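Long-range contacts in MutT/nudix family protein (Shewanella oneidensis, PDB 3GZ8), which probably regulates transcription of NAD metabolism genes in response to ADP-ribose, which its NUDIX domain, the part described here, binds: residues Leu41-Asn46 and Val125-Trp130; Val25-Phe30 and Gln70-Lys75; Lys19-Thr24 and Arg101-Thr106. All coordinates share one frame; numbering follows the deposited sequence.

Overall arrangement
The three contacts show how one NUDIX sheet can build a binding site from several strand ends. Interactions 2 and 3 share strand 22-33, with their centres about 17 Å apart, and they join where OD2 of D26 meets OG1 of T106 at 2.6 Å, a probable hydrogen bond beside the terminal ribose. Interaction 1 lies on the neighbouring strand 36-44, its centre about 14 Å from that of interaction 2; there CZ3 of W130 packs on O of L29 at 3.4 Å. Interactions 1 and 3, about 22 Å between centres, do not touch, yet both send an arginine to the same phosphate of ADP-ribose. Each contact therefore contributes to one ligand pocket.

Interaction 1. Residues Leu41-Asn46 and Val125-Trp130; sequences LVQRSN and VSDVKW. With APR (adenosine-5-diphosphoribose), chain E.
The carbonyl oxygen of L41 takes one hydrogen bond and a weaker C-H contact from the strand opposite: N of K129 donates to O of L41 over 2.9 Å, and CA of V128 approaches the same O of L41 at 3.3 Å. The return bond, from N of L41 to O of K129 at 3.0 Å, closes the hydrogen-bonded pair. Farther along, N of S126 donates to O of Q43 at 2.8 Å, just where the second strand turns its corner. The strand segments run at 156° to each other, antiparallel with some twist.

Next along the strand, V42 spreads its two methyls over different valines. Its CG1 approaches CG2 of V128 at 3.9 Å, whereas its CG2, held between its own backbone N and carbonyl carbon, reaches CG1 of V125 at 3.8 Å. K79 and T80 of helix 68-80 cover this valine face. At the corner, the hydroxyl of S45 lies against the backbone of V125 but finds its hydrogen-bond partner in O of A123.

The side chain of R44 turns away from the partner strand. A bend at chi3 (51°) turns its guanidinium so that two nitrogens serve one phosphate: NH1 bonds O2B of ADP-ribose at 2.9 Å, and NH2 bonds O1B. NE is tied to O of P48, which helps fix the rotation of the group. N46 gives ND2 to O1A on the other phosphate. The arrangement is an antiparallel strand pair of the NUDIX fold whose end carries part of a diphosphate-binding site.

Interaction 2. Residues Val25-Phe30 and Gln70-Lys75; sequences VDAVLF and QTVLRK. With APR (adenosine-5-diphosphoribose), chain E.
A single methyl, CG2 of V25, carries most of this strand-to-helix contact: it sits 3.7 Å from CA of V72, close enough to rest on the helix backbone itself. The same CG2 also meets CG2 of T71 at 3.8 Å. With CG1 anti to the carbonyl carbon (chi1 -56°), CG2 is the branch presented to the helix. Two residues on, CB of A27 meets CG2 of V72 at 3.8 Å, and the axes of the two segments come within 8.1 Å and cross at -61°, an approach to which the small alanine probably contributes.

D26, between them, points away from the helix and works for the ligand. Its carboxylate spans the ribose diol, accepting from O3D of ADP-ribose at OD1 and from O2D at OD2, each over 2.7 Å; OD2 is also bonded to the hydroxyl of T106. With a leucine here, both ribose hydroxyls would probably lose their acceptor and T106 a hydrogen-bond partner.

The strand is thus sandwiched: helix 68-80, probably the counterpart of the NUDIX-box helix, covers its V25 and A27 face, helix 145-156 packs on V28 and F30, and strands 53-59 and 104-113 flank it.

Interaction 3. Residues Lys19-Thr24 and Arg101-Thr106; sequences KAQLLT and RGWSVT. With APR (adenosine-5-diphosphoribose), chain E.
L22 lays CD1 across the arm of R101, 3.8 Å from its CB, the two side chains crossing at about a right angle. The other methyl of L22, CD2, approaches N6 of the adenine of ADP-ribose at 3.5 Å, so one leucine touches both the base and the arginine that serves the diphosphate. The R101 chain folds at its third torsion (-72°), which carries the edge of the guanidinium to the ligand. NH1 bonds O1B of ADP-ribose at 2.9 Å, and NH2 bonds O5D at 3.0 Å. A salt bridge from NE to OD1 of D99 helps fix the group. O1B also receives NH2 of R44, and the two arginines probably offset the negative charge of this phosphate. CG2 of T24 touches C5D of the terminal ribose at 3.8 Å, while its OG1 lies 2.9 Å from OG1 of T106, which is itself tied to D26.

Behind these groups, the backbone sets the register. N of L22 donates to O of W103, N of V105 to O of L22 at 2.8 Å, and N of T24 to O of V105. This is parallel pairing, the segments only 12° apart, in the mixed sheet of the NUDIX fold; strand 22-33 meets its other two neighbours in antiparallel fashion. L22, S104, T24 and T106 face the ligand side, whereas L23 and V105 lie side by side on the reverse.

Q21 rests CG against CE3 of W103 at 3.8 Å, its amide plane steeply turned to the indole. Both reach the second subunit: NE2 of Q21 bonds E62 of that subunit, and NE1 of W103 bonds O of its D65.

Interaction 1. Residues Leu41-Asn46 and Val125-Trp130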
loop_
_atom_site.group_PDB
_atom_site.type_symbol
_atom_site.label_atom_id
_atom_site.label_comp_id
_atom_site.label_asym_id
_atom_site.label_seq_id
_atom_site.Cartn_x
_atom_site.Cartn_y
_atom_site.Cartn_z
ATOM N N LEU A 41 9.635 -16.600 10.389
ATOM C CA LEU A 41 10.004 -16.730 8.993
ATOM C C LEU A 41 9.486 -18.070 8.465
ATOM O O LEU A 41 9.365 -19.044 9.221
ATOM C CB LEU A 41 11.538 -16.642 8.811
ATOM C CG LEU A 41 12.298 -15.368 9.226
ATOM C CD1 LEU A 41 13.775 -15.451 8.801
ATOM C CD2 LEU A 41 11.660 -14.082 8.661
ATOM N N VAL A 42 9.169 -18.088 7.175
ATOM C CA VAL A 42 8.734 -19.293 6.492
ATOM C C VAL A 42 9.772 -19.673 5.442
ATOM O O VAL A 42 10.506 -18.806 4.921
ATOM C CB VAL A 42 7.351 -19.124 5.799
ATOM C CG1 VAL A 42 6.234 -18.944 6.847
ATOM C CG2 VAL A 42 7.355 -17.966 4.762
ATOM N N GLN A 43 9.852 -20.963 5.123
ATOM C CA GLN A 43 10.739 -21.349 4.056
ATOM C C GLN A 43 9.941 -21.500 2.770
ATOM O O GLN A 43 8.977 -22.230 2.749
ATOM C CB GLN A 43 11.537 -22.605 4.423
ATOM C CG GLN A 43 12.565 -22.945 3.359
ATOM C CD GLN A 43 13.497 -24.085 3.752
ATOM O OE1 GLN A 43 14.662 -24.074 3.362
ATOM N NE2 GLN A 43 12.995 -25.069 4.520
ATOM N N ARG A 44 10.358 -20.818 1.708
ATOM C CA ARG A 44 9.593 -20.748 0.445
ATOM C C ARG A 44 9.633 -22.039 -0.402
ATOM O O ARG A 44 10.707 -22.607 -0.629
ATOM C CB ARG A 44 10.121 -19.581 -0.398
ATOM C CG ARG A 44 9.962 -18.206 0.278
ATOM C CD ARG A 44 10.515 -17.043 -0.570
ATOM N NE ARG A 44 10.008 -17.065 -1.930
ATOM C CZ ARG A 44 8.765 -16.719 -2.261
ATOM N NH1 ARG A 44 7.904 -16.301 -1.319
ATOM N NH2 ARG A 44 8.378 -16.781 -3.542
ATOM N N SER A 45 8.484 -22.507 -0.884
ATOM C CA SER A 45 8.526 -23.554 -1.919
ATOM C C SER A 45 8.047 -23.075 -3.268
ATOM O O SER A 45 7.654 -23.873 -4.107
ATOM C CB SER A 45 7.837 -24.869 -1.516
ATOM O OG SER A 45 6.852 -24.729 -0.503
ATOM N N ASN A 46 8.095 -21.761 -3.475
ATOM C CA ASN A 46 7.757 -21.176 -4.761
ATOM C C ASN A 46 8.857 -20.238 -5.199
ATOM O O ASN A 46 9.560 -19.655 -4.375
ATOM C CB ASN A 46 6.424 -20.411 -4.698
ATOM C CG ASN A 46 5.201 -21.327 -4.608
ATOM O OD1 ASN A 46 5.251 -22.499 -4.983
ATOM N ND2 ASN A 46 4.092 -20.784 -4.105
ATOM N N VAL A 125 4.768 -23.058 1.215
ATOM C CA VAL A 125 5.940 -23.035 2.110
ATOM C C VAL A 125 6.297 -24.439 2.606
ATOM O O VAL A 125 5.434 -25.303 2.694
ATOM C CB VAL A 125 5.702 -22.097 3.327
ATOM C CG1 VAL A 125 5.567 -20.665 2.854
ATOM C CG2 VAL A 125 4.459 -22.516 4.135
ATOM N N SER A 126 7.552 -24.681 2.959
ATOM C CA SER A 126 7.932 -26.023 3.410
ATOM C C SER A 126 8.396 -26.092 4.870
ATOM O O SER A 126 8.567 -27.191 5.437
ATOM C CB SER A 126 9.003 -26.590 2.499
ATOM O OG SER A 126 10.149 -25.769 2.588
ATOM N N ASP A 127 8.608 -24.930 5.476
ATOM C CA ASP A 127 9.006 -24.865 6.871
ATOM C C ASP A 127 8.610 -23.485 7.419
ATOM O O ASP A 127 8.363 -22.541 6.652
ATOM C CB ASP A 127 10.527 -25.086 7.017
ATOM C CG ASP A 127 10.912 -25.907 8.264
ATOM O OD1 ASP A 127 10.080 -26.079 9.204
ATOM O OD2 ASP A 127 12.078 -26.388 8.295
ATOM N N VAL A 128 8.562 -23.395 8.748
ATOM C CA VAL A 128 8.272 -22.165 9.447
ATOM C C VAL A 128 9.004 -22.251 10.779
ATOM O O VAL A 128 9.064 -23.322 11.392
ATOM C CB VAL A 128 6.738 -21.945 9.630
ATOM C CG1 VAL A 128 6.069 -23.138 10.346
ATOM C CG2 VAL A 128 6.448 -20.647 10.360
ATOM N N LYS A 129 9.591 -21.137 11.208
ATOM C CA LYS A 129 10.304 -21.111 12.470
ATOM C C LYS A 129 10.442 -19.700 13.012
ATOM O O LYS A 129 10.630 -18.779 12.256
ATOM C CB LYS A 129 11.708 -21.749 12.295
ATOM C CG LYS A 129 12.597 -21.650 13.535
ATOM C CD LYS A 129 13.635 -22.753 13.587
ATOM C CE LYS A 129 15.003 -22.262 13.111
ATOM N NZ LYS A 129 15.950 -21.867 14.216
ATOM N N TRP A 130 10.380 -19.553 14.328
ATOM C CA TRP A 130 10.825 -18.332 14.982
ATOM C C TRP A 130 12.341 -18.370 15.097
ATOM O O TRP A 130 12.881 -19.189 15.830
ATOM C CB TRP A 130 10.247 -18.210 16.369
ATOM C CG TRP A 130 8.779 -18.177 16.424
ATOM C CD1 TRP A 130 7.933 -19.242 16.593
ATOM C CD2 TRP A 130 7.956 -17.011 16.398
ATOM N NE1 TRP A 130 6.625 -18.805 16.661
ATOM C CE2 TRP A 130 6.615 -17.439 16.555
ATOM C CE3 TRP A 130 8.217 -15.643 16.257
ATOM C CZ2 TRP A 130 5.546 -16.549 16.550
ATOM C CZ3 TRP A 130 7.155 -14.762 16.273
ATOM C CH2 TRP A 130 5.834 -15.215 16.413
HETATM N N1 APR E . -1.677 -12.399 -8.322
HETATM C C2 APR E . -2.368 -13.328 -7.621
HETATM N N3 APR E . -1.907 -14.574 -7.402
HETATM C C4 APR E . -0.684 -14.949 -7.882
HETATM C C5 APR E . 0.124 -13.974 -8.636
HETATM C C6 APR E . -0.447 -12.643 -8.854
HETATM N N6 APR E . 0.253 -11.709 -9.557
HETATM N N7 APR E . 1.261 -14.582 -8.989
HETATM C C8 APR E . 1.208 -15.845 -8.490
HETATM N N9 APR E . 0.044 -16.066 -7.848
HETATM C "C1'" APR E . -0.357 -17.320 -7.189
HETATM C "C2'" APR E . 0.160 -18.535 -7.947
HETATM O "O2'" APR E . -0.790 -19.602 -7.788
HETATM C "C3'" APR E . 1.423 -18.930 -7.219
HETATM O "O3'" APR E . 1.667 -20.336 -7.303
HETATM O "O4'" APR E . 0.230 -17.377 -5.894
HETATM C "C4'" APR E . 1.116 -18.487 -5.796
HETATM C "C5'" APR E . 2.321 -17.978 -5.049
HETATM O "O5'" APR E . 1.884 -17.796 -3.698
HETATM P PA APR E . 2.996 -17.417 -2.607
HETATM O O1A APR E . 4.168 -18.387 -2.693
HETATM O O2A APR E . 2.265 -17.231 -1.319
HETATM O O3A APR E . 3.365 -15.983 -3.264
HETATM P PB APR E . 4.806 -15.295 -3.102
HETATM O O1B APR E . 5.694 -15.774 -4.201
HETATM O O2B APR E . 5.123 -15.463 -1.646
HETATM O O5D APR E . 4.590 -13.737 -3.460
HETATM C C5D APR E . 4.304 -12.807 -2.408
HETATM O O4D APR E . 6.005 -11.270 -3.152
HETATM O O1D APR E . 6.675 -9.074 -3.600
HETATM C C1D APR E . 6.771 -10.171 -2.688
HETATM O O2D APR E . 7.248 -9.416 -0.460
HETATM C C2D APR E . 6.184 -9.847 -1.327
HETATM O O3D APR E . 6.181 -11.764 0.230
HETATM C C3D APR E . 5.492 -11.131 -0.859
HETATM C C4D APR E . 5.592 -12.075 -2.050
HETATM O O HOH W 1 11.461 -25.106 0.526
#

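Interaction 2. Residues Val25-Phe30 and Gln70-Lys75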
loop_
_atom_site.group_PDB
_atom_site.type_symbol
_atom_site.label_atom_id
_atom_site.label_comp_id
_atom_site.label_asym_id
_atom_site.label_seq_id
_atom_site.Cartn_x
_atom_site.Cartn_y
_atom_site.Cartn_z
ATOM N N VAL A 25 0.861 -8.454 0.605
ATOM C CA VAL A 25 1.024 -8.073 2.003
ATOM C C VAL A 25 2.171 -8.873 2.584
ATOM O O VAL A 25 2.503 -9.940 2.054
ATOM C CB VAL A 25 -0.258 -8.283 2.848
ATOM C CG1 VAL A 25 -1.430 -7.530 2.256
ATOM C CG2 VAL A 25 -0.584 -9.755 3.001
ATOM N N ASP A 26 2.778 -8.376 3.656
ATOM C CA ASP A 26 3.829 -9.112 4.365
ATOM C C ASP A 26 3.637 -8.849 5.842
ATOM O O ASP A 26 3.051 -7.827 6.207
ATOM C CB ASP A 26 5.214 -8.625 3.946
ATOM C CG ASP A 26 5.685 -9.235 2.641
ATOM O OD1 ASP A 26 5.847 -10.470 2.574
ATOM O OD2 ASP A 26 5.922 -8.478 1.689
ATOM N N ALA A 27 4.112 -9.746 6.698
ATOM C CA ALA A 27 4.011 -9.499 8.133
ATOM C C ALA A 27 5.335 -9.772 8.793
ATOM O O ALA A 27 5.999 -10.780 8.478
ATOM C CB ALA A 27 2.923 -10.348 8.775
ATOM N N VAL A 28 5.715 -8.879 9.712
ATOM C CA VAL A 28 6.871 -9.124 10.581
ATOM C C VAL A 28 6.378 -9.312 12.003
ATOM O O VAL A 28 6.029 -8.327 12.697
ATOM C CB VAL A 28 7.878 -7.971 10.536
ATOM C CG1 VAL A 28 9.112 -8.307 11.340
ATOM C CG2 VAL A 28 8.262 -7.640 9.094
ATOM N N LEU A 29 6.365 -10.566 12.455
ATOM C CA LEU A 29 5.913 -10.852 13.811
ATOM C C LEU A 29 7.062 -11.141 14.751
ATOM O O LEU A 29 7.902 -12.000 14.483
ATOM C CB LEU A 29 4.912 -11.998 13.837
ATOM C CG LEU A 29 3.602 -11.888 13.064
ATOM C CD1 LEU A 29 2.723 -13.053 13.476
ATOM C CD2 LEU A 29 2.886 -10.515 13.281
ATOM N N PHE A 30 7.076 -10.423 15.865
ATOM C CA PHE A 30 8.120 -10.551 16.838
ATOM C C PHE A 30 7.609 -11.245 18.106
ATOM O O PHE A 30 6.428 -11.107 18.486
ATOM C CB PHE A 30 8.649 -9.164 17.214
ATOM C CG PHE A 30 9.536 -8.493 16.157
ATOM C CD1 PHE A 30 10.660 -9.112 15.660
ATOM C CD2 PHE A 30 9.268 -7.188 15.737
ATOM C CE1 PHE A 30 11.484 -8.465 14.740
ATOM C CE2 PHE A 30 10.087 -6.539 14.807
ATOM C CZ PHE A 30 11.198 -7.173 14.322
ATOM N N GLN A 70 -7.572 -8.637 6.445
ATOM C CA GLN A 70 -7.971 -10.040 6.337
ATOM C C GLN A 70 -6.889 -10.803 5.558
ATOM O O GLN A 70 -6.481 -11.862 5.986
ATOM C CB GLN A 70 -9.379 -10.212 5.728
ATOM C CG GLN A 70 -9.761 -11.667 5.389
ATOM C CD GLN A 70 -11.273 -11.915 5.197
ATOM O OE1 GLN A 70 -12.068 -10.993 4.901
ATOM N NE2 GLN A 70 -11.674 -13.178 5.382
ATOM N N THR A 71 -6.427 -10.248 4.440
ATOM C CA THR A 71 -5.353 -10.876 3.679
ATOM C C THR A 71 -4.154 -11.279 4.529
ATOM O O THR A 71 -3.711 -12.445 4.491
ATOM C CB THR A 71 -4.825 -9.996 2.531
ATOM O OG1 THR A 71 -5.926 -9.453 1.779
ATOM C CG2 THR A 71 -3.975 -10.831 1.618
ATOM N N VAL A 72 -3.626 -10.322 5.289
ATOM C CA VAL A 72 -2.432 -10.567 6.082
ATOM C C VAL A 72 -2.718 -11.617 7.172
ATOM O O VAL A 72 -1.895 -12.497 7.417
ATOM C CB VAL A 72 -1.793 -9.229 6.610
ATOM C CG1 VAL A 72 -2.591 -8.630 7.740
ATOM C CG2 VAL A 72 -0.349 -9.438 7.050
ATOM N N LEU A 73 -3.882 -11.543 7.817
ATOM C CA LEU A 73 -4.182 -12.507 8.849
ATOM C C LEU A 73 -4.303 -13.936 8.288
ATOM O O LEU A 73 -3.902 -14.926 8.944
ATOM C CB LEU A 73 -5.419 -12.097 9.646
ATOM C CG LEU A 73 -5.190 -10.844 10.505
ATOM C CD1 LEU A 73 -6.493 -10.377 11.069
ATOM C CD2 LEU A 73 -4.144 -11.064 11.627
ATOM N N ARG A 74 -4.826 -14.014 7.071
ATOM C CA ARG A 74 -5.129 -15.256 6.414
ATOM C C ARG A 74 -3.828 -15.872 5.906
ATOM O O ARG A 74 -3.625 -17.079 6.037
ATOM C CB ARG A 74 -6.135 -15.031 5.277
ATOM C CG ARG A 74 -6.408 -16.285 4.450
ATOM C CD ARG A 74 -7.406 -16.093 3.290
ATOM N NE ARG A 74 -6.996 -15.016 2.406
ATOM C CZ ARG A 74 -6.071 -15.133 1.465
ATOM N NH1 ARG A 74 -5.770 -14.087 0.736
ATOM N NH2 ARG A 74 -5.445 -16.294 1.257
ATOM N N LYS A 75 -2.938 -15.045 5.358
ATOM C CA LYS A 75 -1.626 -15.528 4.927
ATOM C C LYS A 75 -0.859 -16.056 6.120
ATOM O O LYS A 75 -0.195 -17.084 6.033
ATOM C CB LYS A 75 -0.819 -14.438 4.197
ATOM C CG LYS A 75 -1.393 -13.958 2.796
ATOM C CD LYS A 75 -2.100 -15.032 1.951
ATOM C CE LYS A 75 -1.144 -16.176 1.538
ATOM N NZ LYS A 75 -1.845 -17.259 0.744
HETATM N N1 APR E . -1.677 -12.399 -8.322
HETATM C C2 APR E . -2.368 -13.328 -7.621
HETATM N N3 APR E . -1.907 -14.574 -7.402
HETATM C C4 APR E . -0.684 -14.949 -7.882
HETATM C C5 APR E . 0.124 -13.974 -8.636
HETATM C C6 APR E . -0.447 -12.643 -8.854
HETATM N N6 APR E . 0.253 -11.709 -9.557
HETATM N N7 APR E . 1.261 -14.582 -8.989
HETATM C C8 APR E . 1.208 -15.845 -8.490
HETATM N N9 APR E . 0.044 -16.066 -7.848
HETATM C "C1'" APR E . -0.357 -17.320 -7.189
HETATM C "C2'" APR E . 0.160 -18.535 -7.947
HETATM O "O2'" APR E . -0.790 -19.602 -7.788
HETATM C "C3'" APR E . 1.423 -18.930 -7.219
HETATM O "O3'" APR E . 1.667 -20.336 -7.303
HETATM O "O4'" APR E . 0.230 -17.377 -5.894
HETATM C "C4'" APR E . 1.116 -18.487 -5.796
HETATM C "C5'" APR E . 2.321 -17.978 -5.049
HETATM O "O5'" APR E . 1.884 -17.796 -3.698
HETATM P PA APR E . 2.996 -17.417 -2.607
HETATM O O1A APR E . 4.168 -18.387 -2.693
HETATM O O2A APR E . 2.265 -17.231 -1.319
HETATM O O3A APR E . 3.365 -15.983 -3.264
HETATM P PB APR E . 4.806 -15.295 -3.102
HETATM O O1B APR E . 5.694 -15.774 -4.201
HETATM O O2B APR E . 5.123 -15.463 -1.646
HETATM O O5D APR E . 4.590 -13.737 -3.460
HETATM C C5D APR E . 4.304 -12.807 -2.408
HETATM O O4D APR E . 6.005 -11.270 -3.152
HETATM O O1D APR E . 6.675 -9.074 -3.600
HETATM C C1D APR E . 6.771 -10.171 -2.688
HETATM O O2D APR E . 7.248 -9.416 -0.460
HETATM C C2D APR E . 6.184 -9.847 -1.327
HETATM O O3D APR E . 6.181 -11.764 0.230
HETATM C C3D APR E . 5.492 -11.131 -0.859
HETATM C C4D APR E . 5.592 -12.075 -2.050
#

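Interaction 3. Residues Lys19-Thr24 and Arg101-Thr106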
loop_
_atom_site.group_PDB
_atom_site.type_symbol
_atom_site.label_atom_id
_atom_site.label_comp_id
_atom_site.label_asym_id
_atom_site.label_seq_id
_atom_site.Cartn_x
_atom_site.Cartn_y
_atom_site.Cartn_z
ATOM N N LYS A 19 -2.615 -1.951 -17.655
ATOM C CA LYS A 19 -1.528 -2.660 -16.967
ATOM C C LYS A 19 -1.681 -2.532 -15.422
ATOM O O LYS A 19 -1.921 -1.448 -14.897
ATOM C CB LYS A 19 -0.171 -2.113 -17.440
ATOM C CG LYS A 19 1.061 -2.582 -16.661
ATOM C CD LYS A 19 1.606 -3.931 -17.149
ATOM C CE LYS A 19 3.072 -4.155 -16.720
ATOM N NZ LYS A 19 3.165 -4.645 -15.297
ATOM N N ALA A 20 -1.568 -3.652 -14.718
ATOM C CA ALA A 20 -1.639 -3.656 -13.270
ATOM C C ALA A 20 -0.291 -4.059 -12.691
ATOM O O ALA A 20 0.563 -4.598 -13.389
ATOM C CB ALA A 20 -2.722 -4.590 -12.791
ATOM N N GLN A 21 -0.114 -3.780 -11.407
ATOM C CA GLN A 21 1.121 -4.070 -10.702
ATOM C C GLN A 21 0.863 -5.254 -9.774
ATOM O O GLN A 21 -0.296 -5.642 -9.592
ATOM C CB GLN A 21 1.536 -2.828 -9.912
ATOM C CG GLN A 21 1.952 -1.656 -10.799
ATOM C CD GLN A 21 0.792 -0.843 -11.342
ATOM O OE1 GLN A 21 -0.222 -0.648 -10.672
ATOM N NE2 GLN A 21 0.940 -0.357 -12.563
ATOM N N LEU A 22 1.915 -5.842 -9.205
ATOM C CA LEU A 22 1.725 -6.882 -8.181
ATOM C C LEU A 22 1.388 -6.236 -6.870
ATOM O O LEU A 22 1.978 -5.224 -6.499
ATOM C CB LEU A 22 2.973 -7.735 -7.970
ATOM C CG LEU A 22 3.574 -8.592 -9.092
ATOM C CD1 LEU A 22 4.329 -9.725 -8.406
ATOM C CD2 LEU A 22 2.552 -9.170 -10.074
ATOM N N LEU A 23 0.448 -6.838 -6.156
ATOM C CA LEU A 23 -0.037 -6.294 -4.905
ATOM C C LEU A 23 0.015 -7.379 -3.868
ATOM O O LEU A 23 -0.588 -8.443 -4.042
ATOM C CB LEU A 23 -1.463 -5.843 -5.113
ATOM C CG LEU A 23 -2.223 -4.929 -4.157
ATOM C CD1 LEU A 23 -1.315 -4.061 -3.257
ATOM C CD2 LEU A 23 -3.124 -4.049 -5.044
ATOM N N THR A 24 0.762 -7.133 -2.796
ATOM C CA THR A 24 0.968 -8.154 -1.781
ATOM C C THR A 24 0.893 -7.565 -0.389
ATOM O O THR A 24 0.836 -6.337 -0.220
ATOM C CB THR A 24 2.331 -8.866 -1.960
ATOM O OG1 THR A 24 3.391 -7.908 -1.977
ATOM C CG2 THR A 24 2.380 -9.676 -3.277
ATOM N N ARG A 101 9.389 -10.284 -10.720
ATOM C CA ARG A 101 8.118 -10.520 -11.423
ATOM C C ARG A 101 7.460 -9.266 -12.004
ATOM O O ARG A 101 6.536 -9.363 -12.826
ATOM C CB ARG A 101 7.119 -11.262 -10.529
ATOM C CG ARG A 101 7.572 -12.644 -10.159
ATOM C CD ARG A 101 6.635 -13.314 -9.189
ATOM N NE ARG A 101 6.709 -12.743 -7.854
ATOM C CZ ARG A 101 6.267 -13.345 -6.752
ATOM N NH1 ARG A 101 5.716 -14.555 -6.816
ATOM N NH2 ARG A 101 6.375 -12.729 -5.583
ATOM N N GLY A 102 7.919 -8.090 -11.595
ATOM C CA GLY A 102 7.374 -6.832 -12.158
ATOM C C GLY A 102 7.241 -5.741 -11.094
ATOM O O GLY A 102 7.545 -5.976 -9.894
ATOM N N TRP A 103 6.805 -4.561 -11.546
ATOM C CA TRP A 103 6.426 -3.453 -10.675
ATOM C C TRP A 103 5.573 -3.979 -9.504
ATOM O O TRP A 103 4.589 -4.702 -9.701
ATOM C CB TRP A 103 5.669 -2.392 -11.473
ATOM C CG TRP A 103 6.083 -0.948 -11.166
ATOM C CD1 TRP A 103 6.829 -0.131 -11.955
ATOM C CD2 TRP A 103 5.745 -0.170 -10.002
ATOM N NE1 TRP A 103 6.975 1.103 -11.368
ATOM C CE2 TRP A 103 6.314 1.108 -10.174
ATOM C CE3 TRP A 103 5.007 -0.428 -8.838
ATOM C CZ2 TRP A 103 6.190 2.129 -9.209
ATOM C CZ3 TRP A 103 4.888 0.585 -7.880
ATOM C CH2 TRP A 103 5.480 1.841 -8.070
ATOM N N SER A 104 5.964 -3.640 -8.283
ATOM C CA SER A 104 5.453 -4.381 -7.142
ATOM C C SER A 104 5.149 -3.500 -5.954
ATOM O O SER A 104 5.963 -2.656 -5.613
ATOM C CB SER A 104 6.496 -5.406 -6.730
ATOM O OG SER A 104 6.339 -5.786 -5.374
ATOM N N VAL A 105 4.000 -3.725 -5.317
ATOM C CA VAL A 105 3.638 -3.041 -4.083
ATOM C C VAL A 105 3.390 -4.046 -2.959
ATOM O O VAL A 105 2.587 -4.963 -3.100
ATOM C CB VAL A 105 2.356 -2.164 -4.241
ATOM C CG1 VAL A 105 1.966 -1.577 -2.893
ATOM C CG2 VAL A 105 2.551 -1.030 -5.252
ATOM N N THR A 106 4.065 -3.883 -1.833
ATOM C CA THR A 106 3.725 -4.716 -0.679
ATOM C C THR A 106 3.364 -3.844 0.521
ATOM O O THR A 106 4.008 -2.829 0.805
ATOM C CB THR A 106 4.854 -5.727 -0.287
ATOM O OG1 THR A 106 4.304 -6.784 0.514
ATOM C CG2 THR A 106 5.973 -5.044 0.504
HETATM N N1 APR E . -1.677 -12.399 -8.322
HETATM C C2 APR E . -2.368 -13.328 -7.621
HETATM N N3 APR E . -1.907 -14.574 -7.402
HETATM C C4 APR E . -0.684 -14.949 -7.882
HETATM C C5 APR E . 0.124 -13.974 -8.636
HETATM C C6 APR E . -0.447 -12.643 -8.854
HETATM N N6 APR E . 0.253 -11.709 -9.557
HETATM N N7 APR E . 1.261 -14.582 -8.989
HETATM C C8 APR E . 1.208 -15.845 -8.490
HETATM N N9 APR E . 0.044 -16.066 -7.848
HETATM C "C1'" APR E . -0.357 -17.320 -7.189
HETATM C "C2'" APR E . 0.160 -18.535 -7.947
HETATM O "O2'" APR E . -0.790 -19.602 -7.788
HETATM C "C3'" APR E . 1.423 -18.930 -7.219
HETATM O "O3'" APR E . 1.667 -20.336 -7.303
HETATM O "O4'" APR E . 0.230 -17.377 -5.894
HETATM C "C4'" APR E . 1.116 -18.487 -5.796
HETATM C "C5'" APR E . 2.321 -17.978 -5.049
HETATM O "O5'" APR E . 1.884 -17.796 -3.698
HETATM P PA APR E . 2.996 -17.417 -2.607
HETATM O O1A APR E . 4.168 -18.387 -2.693
HETATM O O2A APR E . 2.265 -17.231 -1.319
HETATM O O3A APR E . 3.365 -15.983 -3.264
HETATM P PB APR E . 4.806 -15.295 -3.102
HETATM O O1B APR E . 5.694 -15.774 -4.201
HETATM O O2B APR E . 5.123 -15.463 -1.646
HETATM O O5D APR E . 4.590 -13.737 -3.460
HETATM C C5D APR E . 4.304 -12.807 -2.408
HETATM O O4D APR E . 6.005 -11.270 -3.152
HETATM O O1D APR E . 6.675 -9.074 -3.600
HETATM C C1D APR E . 6.771 -10.171 -2.688
HETATM O O2D APR E . 7.248 -9.416 -0.460
HETATM C C2D APR E . 6.184 -9.847 -1.327
HETATM O O3D APR E . 6.181 -11.764 0.230
HETATM C C3D APR E . 5.492 -11.131 -0.859
HETATM C C4D APR E . 5.592 -12.075 -2.050
#